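Local coordinates for DUF3829 domain-containing protein (Bacteroides thetaiotaomicron, PDB 3RH3) that is of unknown function but folds as an all-helical DUF3829-like protein, probably made as a lipoprotein of this gut bacterium, at residues Ala15-Ile19 with Ala150-Leu154; Val18-Tyr22 with Leu143-Thr147; Val28-Ala33 with Leu92-Arg96. All blocks are in the same frame, centred on the assembly; numbering follows the deposited sequence.

Helix 10-32 takes part in all three contacts. Contacts 1 and 2 are successive parts of one antiparallel pairing with helix 115-154; they share Val18 and Ile19, and their centres lie about 7 Å apart. Contact 3, whose centre is about 18 Å from that of contact 2, joins the far end of helix 10-32 to helix 79-111, which runs nearly parallel to it there. Contact 2 is the buried one, with tyrosines, a leucine and a threonine; contact 1 is partly buried and built on small alanines with a leucine at its exposed side. Neither has a hydrogen bond across it, whereas partly buried contact 3 adds one from an arginine to a helix-end carbonyl.

Contact 1: residues Ala15-Ile19 with Ala150-Leu154; sequences ASKVI and AESEL
Ala15 and Ala150 meet methyl to methyl, CB to CB at 3.8 Å, and the absence of longer side chains lets their backbones come close: Ala15 CA and Ala150 CA are 4.4 Å apart. Ala150 CB also sits 3.3 Å from Ala15 O, the carbonyl that receives the helical N-H of Ile19. Ile19 lays its outer branch over the same methyl, with Ile19 CD1 3.7 Å from Ala150 CB. Ile19 CG1 is anti to the carbonyl carbon (chi1 -62°), and with the bend at chi2 this brings Ile19 CD1 to 3.8 Å from Glu151 CG, the two side chains nearly perpendicular. Leu154 CD1 closes the row, touching Ile19 CG1 at 3.8 Å where these side chains lie alongside, pointing opposite ways, and reaching Ala15 CB. With an alanine in place of Ile19, Ala150 CB and Leu154 CD1 would probably lose part of their apolar cover and a gap would open beside them. Farther out, Gln149 hydrogen-bonds Glu153 OE2, while Glu153 OE1 skirts Ala15 CB. The axes of segments 15-19 and 150-154, on helices 10-32 and 115-154, run roughly antiparallel, at 131°; Tyr76 and Phe77 touch Val18, and helix 161-181 packs against Ser152.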
loop_
_atom_site.group_PDB
_atom_site.type_symbol
_atom_site.label_atom_id
_atom_site.label_comp_id
_atom_site.label_asym_id
_atom_site.label_seq_id
_atom_site.Cartn_x
_atom_site.Cartn_y
_atom_site.Cartn_z
ATOM N N ALA A 15 20.644 -9.389 1.673
ATOM C CA ALA A 15 19.233 -9.670 1.977
ATOM C C ALA A 15 18.704 -8.725 3.070
ATOM O O ALA A 15 17.576 -8.248 2.949
ATOM C CB ALA A 15 19.042 -11.126 2.395
ATOM N N SER A 16 19.534 -8.396 4.084
ATOM C CA SER A 16 19.092 -7.501 5.152
ATOM C C SER A 16 19.051 -6.034 4.678
ATOM O O SER A 16 18.263 -5.256 5.205
ATOM C CB SER A 16 19.943 -7.663 6.405
ATOM O OG SER A 16 21.306 -7.382 6.156
ATOM N N LYS A 17 19.830 -5.683 3.637
ATOM C CA LYS A 17 19.837 -4.339 3.054
ATOM C C LYS A 17 18.584 -4.166 2.192
ATOM O O LYS A 17 18.025 -3.082 2.156
ATOM C CB LYS A 17 21.135 -4.085 2.274
ATOM C CG LYS A 17 22.256 -3.596 3.181
ATOM C CD LYS A 17 23.607 -3.815 2.553
ATOM C CE LYS A 17 24.741 -3.682 3.541
ATOM N N VAL A 18 18.091 -5.250 1.578
ATOM C CA VAL A 18 16.831 -5.272 0.809
ATOM C C VAL A 18 15.647 -5.032 1.793
ATOM O O VAL A 18 14.753 -4.230 1.506
ATOM C CB VAL A 18 16.663 -6.604 0.013
ATOM C CG1 VAL A 18 15.224 -6.786 -0.483
ATOM C CG2 VAL A 18 17.642 -6.672 -1.156
ATOM N N ILE A 19 15.659 -5.721 2.948
ATOM C CA ILE A 19 14.627 -5.610 3.982
ATOM C C ILE A 19 14.616 -4.182 4.537
ATOM O O ILE A 19 13.538 -3.581 4.604
ATOM C CB ILE A 19 14.827 -6.696 5.096
ATOM C CG1 ILE A 19 14.717 -8.145 4.539
ATOM C CG2 ILE A 19 13.861 -6.504 6.290
ATOM C CD1 ILE A 19 13.472 -8.441 3.722
ATOM N N ALA A 150 14.558 -12.087 -0.082
ATOM C CA ALA A 150 15.432 -11.754 1.041
ATOM C C ALA A 150 14.937 -12.417 2.324
ATOM O O ALA A 150 15.747 -12.974 3.068
ATOM C CB ALA A 150 15.521 -10.246 1.221
ATOM N N GLU A 151 13.605 -12.396 2.565
ATOM C CA GLU A 151 13.028 -13.034 3.741
ATOM C C GLU A 151 13.232 -14.545 3.688
ATOM O O GLU A 151 13.609 -15.115 4.693
ATOM C CB GLU A 151 11.545 -12.683 3.939
ATOM C CG GLU A 151 11.312 -11.384 4.708
ATOM C CD GLU A 151 11.668 -11.332 6.192
ATOM O OE1 GLU A 151 12.808 -11.697 6.567
ATOM O OE2 GLU A 151 10.823 -10.838 6.974
ATOM N N SER A 152 13.069 -15.175 2.525
ATOM C CA SER A 152 13.262 -16.617 2.375
ATOM C C SER A 152 14.686 -17.049 2.772
ATOM O O SER A 152 14.870 -18.151 3.294
ATOM C CB SER A 152 12.957 -17.048 0.947
ATOM O OG SER A 152 13.297 -18.411 0.754
ATOM N N GLU A 153 15.676 -16.167 2.544
ATOM C CA GLU A 153 17.083 -16.401 2.865
ATOM C C GLU A 153 17.365 -16.193 4.347
ATOM O O GLU A 153 18.095 -16.988 4.947
ATOM C CB GLU A 153 17.985 -15.484 2.022
ATOM C CG GLU A 153 18.112 -15.941 0.579
ATOM C CD GLU A 153 18.586 -14.891 -0.409
ATOM O OE1 GLU A 153 19.519 -14.125 -0.070
ATOM O OE2 GLU A 153 18.044 -14.861 -1.538
ATOM N N LEU A 154 16.810 -15.117 4.932
ATOM C CA LEU A 154 17.013 -14.803 6.341
ATOM C C LEU A 154 16.227 -15.738 7.258
ATOM O O LEU A 154 16.599 -15.877 8.416
ATOM C CB LEU A 154 16.644 -13.334 6.626
ATOM C CG LEU A 154 17.619 -12.289 6.017
ATOM C CD1 LEU A 154 16.915 -10.994 5.712
ATOM C CD2 LEU A 154 18.836 -12.061 6.895
#

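Contact 2: residues Val18-Tyr22 with Leu143-Thr147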
loop_
_atom_site.group_PDB
_atom_site.type_symbol
_atom_site.label_atom_id
_atom_site.label_comp_id
_atom_site.label_asym_id
_atom_site.label_seq_id
_atom_site.Cartn_x
_atom_site.Cartn_y
_atom_site.Cartn_z
ATOM N N VAL A 18 18.091 -5.250 1.578
ATOM C CA VAL A 18 16.831 -5.272 0.809
ATOM C C VAL A 18 15.647 -5.032 1.793
ATOM O O VAL A 18 14.753 -4.230 1.506
ATOM C CB VAL A 18 16.663 -6.604 0.013
ATOM C CG1 VAL A 18 15.224 -6.786 -0.483
ATOM C CG2 VAL A 18 17.642 -6.672 -1.156
ATOM N N ILE A 19 15.659 -5.721 2.948
ATOM C CA ILE A 19 14.627 -5.610 3.982
ATOM C C ILE A 19 14.616 -4.182 4.537
ATOM O O ILE A 19 13.538 -3.581 4.604
ATOM C CB ILE A 19 14.827 -6.696 5.096
ATOM C CG1 ILE A 19 14.717 -8.145 4.539
ATOM C CG2 ILE A 19 13.861 -6.504 6.290
ATOM C CD1 ILE A 19 13.472 -8.441 3.722
ATOM N N ASN A 20 15.809 -3.639 4.903
ATOM C CA ASN A 20 15.925 -2.277 5.418
ATOM C C ASN A 20 15.438 -1.253 4.376
ATOM O O ASN A 20 14.791 -0.276 4.739
ATOM C CB ASN A 20 17.357 -1.956 5.854
ATOM C CG ASN A 20 17.554 -0.479 6.094
ATOM O OD1 ASN A 20 16.784 0.160 6.825
ATOM N ND2 ASN A 20 18.508 0.125 5.402
ATOM N N TYR A 21 15.753 -1.468 3.080
ATOM C CA TYR A 21 15.290 -0.561 2.040
ATOM C C TYR A 21 13.752 -0.561 2.002
ATOM O O TYR A 21 13.136 0.517 1.936
ATOM C CB TYR A 21 15.863 -0.931 0.655
ATOM C CG TYR A 21 15.485 0.101 -0.377
ATOM C CD1 TYR A 21 16.247 1.252 -0.546
ATOM C CD2 TYR A 21 14.294 -0.003 -1.091
ATOM C CE1 TYR A 21 15.894 2.219 -1.486
ATOM C CE2 TYR A 21 13.913 0.977 -2.005
ATOM C CZ TYR A 21 14.719 2.086 -2.201
ATOM O OH TYR A 21 14.366 3.049 -3.107
ATOM N N TYR A 22 13.137 -1.763 2.044
ATOM C CA TYR A 22 11.676 -1.906 2.085
ATOM C C TYR A 22 11.081 -1.153 3.300
ATOM O O TYR A 22 10.098 -0.436 3.135
ATOM C CB TYR A 22 11.241 -3.386 2.108
ATOM C CG TYR A 22 9.769 -3.579 2.444
ATOM C CD1 TYR A 22 8.778 -3.316 1.501
ATOM C CD2 TYR A 22 9.370 -3.997 3.714
ATOM C CE1 TYR A 22 7.429 -3.480 1.805
ATOM C CE2 TYR A 22 8.018 -4.153 4.035
ATOM C CZ TYR A 22 7.051 -3.900 3.071
ATOM O OH TYR A 22 5.721 -4.033 3.371
ATOM N N LEU A 143 9.283 -4.017 -5.096
ATOM C CA LEU A 143 9.959 -4.499 -3.907
ATOM C C LEU A 143 9.457 -5.818 -3.392
ATOM O O LEU A 143 10.246 -6.526 -2.749
ATOM C CB LEU A 143 9.855 -3.457 -2.781
ATOM C CG LEU A 143 10.556 -2.118 -2.996
ATOM C CD1 LEU A 143 10.265 -1.182 -1.826
ATOM C CD2 LEU A 143 12.053 -2.287 -3.148
ATOM N N SER A 144 8.148 -6.117 -3.590
ATOM C CA SER A 144 7.479 -7.318 -3.043
ATOM C C SER A 144 8.232 -8.623 -3.368
ATOM O O SER A 144 8.612 -9.281 -2.404
ATOM C CB SER A 144 6.012 -7.420 -3.491
ATOM N N PRO A 145 8.524 -9.011 -4.639
ATOM C CA PRO A 145 9.252 -10.283 -4.854
ATOM C C PRO A 145 10.698 -10.257 -4.335
ATOM O O PRO A 145 11.254 -11.314 -4.007
ATOM C CB PRO A 145 9.223 -10.448 -6.373
ATOM C CG PRO A 145 9.028 -9.061 -6.904
ATOM C CD PRO A 145 8.155 -8.389 -5.933
ATOM N N LEU A 146 11.293 -9.056 -4.235
ATOM C CA LEU A 146 12.667 -8.876 -3.762
ATOM C C LEU A 146 12.744 -9.038 -2.247
ATOM O O LEU A 146 13.646 -9.723 -1.752
ATOM C CB LEU A 146 13.208 -7.509 -4.194
ATOM C CG LEU A 146 13.313 -7.307 -5.714
ATOM C CD1 LEU A 146 13.538 -5.853 -6.055
ATOM C CD2 LEU A 146 14.400 -8.183 -6.325
ATOM N N THR A 147 11.799 -8.423 -1.515
ATOM C CA THR A 147 11.689 -8.519 -0.048
ATOM C C THR A 147 11.405 -9.994 0.301
ATOM O O THR A 147 11.990 -10.508 1.239
ATOM C CB THR A 147 10.611 -7.527 0.459
ATOM O OG1 THR A 147 11.032 -6.199 0.136
ATOM C CG2 THR A 147 10.366 -7.609 1.950
#
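Tyr22 overlaps Thr147, whose CG2 lies over one face of the ring while OG1 comes within 3.4 Å of Tyr22 CB; the two side chains are nearly at right angles. This is antiparallel helix packing within the all-alpha fold, between helices 10-32 and 115-154, whose segment axes run at 143° and approach to 9.9 Å. Leu143 works on both tyrosines: its CD1 sits at the edge of the Tyr22 ring, near the ring plane, and Leu143 CD2 is 3.8 Å from Tyr21 CD2. Tyr21 OH goes to Leu71 O, and its ring meets Phe77 edge to face; Tyr22 OH ends on Val263 O, near the chain's C-terminus. Val18 CG1 rests on backbone, 3.6 Å from Leu146 O, and Ile19 CD1 touches both Thr147 O and Thr147 CG2. Arg168 of helix 161-181 touches both Tyr22 and Thr147. The threonine hydroxyl is held on its own helix: Thr147 OG1 donates to Leu143 O at 3.0 Å, from 52° above the carbonyl plane, and that oxygen also takes the Thr147 N-H.

Contact 3: residues Val28-Ala33 with Leu92-Arg96; sequences VLRHVA and LFNVR
The Phe93 ring meets Val28 CG1 at its edge, near the plane, and Val32 CG2 obliquely, 3.8 Å from Phe93 CE1; over the centre of one face lies Leu92 CD2, its neighbour on the same helix, 4.1 Å above the ring plane of Phe93. The other flat group, the Arg96 guanidinium, carries Val32 CB over one face. Val32 thus touches both flat groups, with CG2 at the ring and CB at the guanidinium. Arg96 is extended from CG to NE, with CG anti to the backbone N, and this straight chain delivers Arg96 NE to Val32 O at 2.8 Å. Arg96 NE lies in the carbonyl plane of Val32, on a lone pair; the bond is bent at the hydrogen (139°), and the oxygen is tilted 19° out of the guanidinium plane. Here helix 10-32 ends, Ala33 being the first residue to leave helical geometry, and Arg96 provides a C-terminal carbonyl with a side-chain donor. Helix 79-111 runs alongside almost parallel, the segment axes 12.4 Å apart and 10° from alignment. Deeper in, Leu92 CD1 meets Leu29 CD2 at 3.8 Å. Helix 115-154 covers this side: Phe140 packs on Leu29, Leu132 and Tyr135 on Leu92, and Lys136 NZ hydrogen-bonds Ala33 O.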
loop_
_atom_site.group_PDB
_atom_site.type_symbol
_atom_site.label_atom_id
_atom_site.label_comp_id
_atom_site.label_asym_id
_atom_site.label_seq_id
_atom_site.Cartn_x
_atom_site.Cartn_y
_atom_site.Cartn_z
ATOM N N VAL A 28 8.634 6.165 4.406
ATOM C CA VAL A 28 8.555 7.395 3.607
ATOM C C VAL A 28 7.187 7.477 2.878
ATOM O O VAL A 28 6.524 8.514 2.926
ATOM C CB VAL A 28 9.756 7.521 2.633
ATOM C CG1 VAL A 28 9.525 8.627 1.601
ATOM C CG2 VAL A 28 11.056 7.766 3.400
ATOM N N LEU A 29 6.773 6.393 2.237
ATOM C CA LEU A 29 5.509 6.314 1.504
ATOM C C LEU A 29 4.298 6.502 2.415
ATOM O O LEU A 29 3.343 7.142 1.987
ATOM C CB LEU A 29 5.394 4.995 0.727
ATOM C CG LEU A 29 6.378 4.884 -0.449
ATOM C CD1 LEU A 29 6.206 3.592 -1.190
ATOM C CD2 LEU A 29 6.280 6.089 -1.376
ATOM N N ARG A 30 4.356 6.007 3.676
ATOM C CA ARG A 30 3.271 6.192 4.650
ATOM C C ARG A 30 3.189 7.666 5.078
ATOM O O ARG A 30 2.112 8.132 5.428
ATOM C CB ARG A 30 3.442 5.276 5.879
ATOM N N HIS A 31 4.310 8.409 4.999
ATOM C CA HIS A 31 4.341 9.813 5.395
ATOM C C HIS A 31 3.979 10.770 4.253
ATOM O O HIS A 31 3.285 11.754 4.511
ATOM C CB HIS A 31 5.721 10.183 5.968
ATOM C CG HIS A 31 5.783 11.537 6.609
ATOM N ND1 HIS A 31 6.510 12.578 6.037
ATOM C CD2 HIS A 31 5.222 11.979 7.761
ATOM C CE1 HIS A 31 6.367 13.612 6.853
ATOM N NE2 HIS A 31 5.599 13.303 7.905
ATOM N N VAL A 32 4.457 10.518 3.018
ATOM C CA VAL A 32 4.252 11.456 1.908
ATOM C C VAL A 32 3.073 11.085 0.980
ATOM O O VAL A 32 2.532 11.970 0.322
ATOM C CB VAL A 32 5.552 11.672 1.075
ATOM C CG1 VAL A 32 6.727 12.054 1.971
ATOM C CG2 VAL A 32 5.900 10.456 0.216
ATOM N N ALA A 33 2.699 9.810 0.893
ATOM C CA ALA A 33 1.628 9.385 -0.015
ATOM C C ALA A 33 0.523 8.692 0.737
ATOM O O ALA A 33 -0.009 7.685 0.268
ATOM C CB ALA A 33 2.194 8.463 -1.091
ATOM N N LEU A 92 6.407 9.911 -8.259
ATOM C CA LEU A 92 5.623 10.088 -7.047
ATOM C C LEU A 92 5.755 11.535 -6.491
ATOM O O LEU A 92 4.739 12.217 -6.379
ATOM C CB LEU A 92 6.016 9.052 -5.992
ATOM C CG LEU A 92 5.181 9.082 -4.724
ATOM C CD1 LEU A 92 4.636 7.719 -4.410
ATOM C CD2 LEU A 92 5.981 9.639 -3.566
ATOM N N PHE A 93 6.998 12.007 -6.200
ATOM C CA PHE A 93 7.257 13.340 -5.638
ATOM C C PHE A 93 6.818 14.476 -6.567
ATOM O O PHE A 93 6.345 15.505 -6.069
ATOM C CB PHE A 93 8.728 13.500 -5.228
ATOM C CG PHE A 93 9.077 12.669 -4.008
ATOM C CD1 PHE A 93 8.501 12.939 -2.771
ATOM C CD2 PHE A 93 9.983 11.618 -4.095
ATOM C CE1 PHE A 93 8.798 12.145 -1.655
ATOM C CE2 PHE A 93 10.282 10.831 -2.979
ATOM C CZ PHE A 93 9.687 11.097 -1.767
ATOM N N ASN A 94 6.937 14.283 -7.897
ATOM C CA ASN A 94 6.526 15.262 -8.904
ATOM C C ASN A 94 4.993 15.447 -8.862
ATOM O O ASN A 94 4.502 16.578 -8.778
ATOM C CB ASN A 94 7.012 14.811 -10.303
ATOM C CG ASN A 94 6.398 15.489 -11.514
ATOM O OD1 ASN A 94 5.967 14.820 -12.461
ATOM N ND2 ASN A 94 6.388 16.819 -11.542
ATOM N N VAL A 95 4.233 14.334 -8.897
ATOM C CA VAL A 95 2.766 14.433 -8.875
ATOM C C VAL A 95 2.297 14.926 -7.470
ATOM O O VAL A 95 1.335 15.677 -7.414
ATOM C CB VAL A 95 1.996 13.176 -9.369
ATOM C CG1 VAL A 95 2.389 12.816 -10.801
ATOM C CG2 VAL A 95 2.176 11.983 -8.444
ATOM N N ARG A 96 3.038 14.611 -6.384
ATOM C CA ARG A 96 2.697 15.087 -5.039
ATOM C C ARG A 96 2.834 16.610 -4.953
ATOM O O ARG A 96 1.960 17.266 -4.389
ATOM C CB ARG A 96 3.570 14.422 -3.976
ATOM C CG ARG A 96 3.174 14.798 -2.566
ATOM C CD ARG A 96 4.085 14.144 -1.566
ATOM N NE ARG A 96 3.663 14.434 -0.202
ATOM C CZ ARG A 96 4.147 15.429 0.530
ATOM N NH1 ARG A 96 5.082 16.231 0.036
ATOM N NH2 ARG A 96 3.706 15.625 1.765
#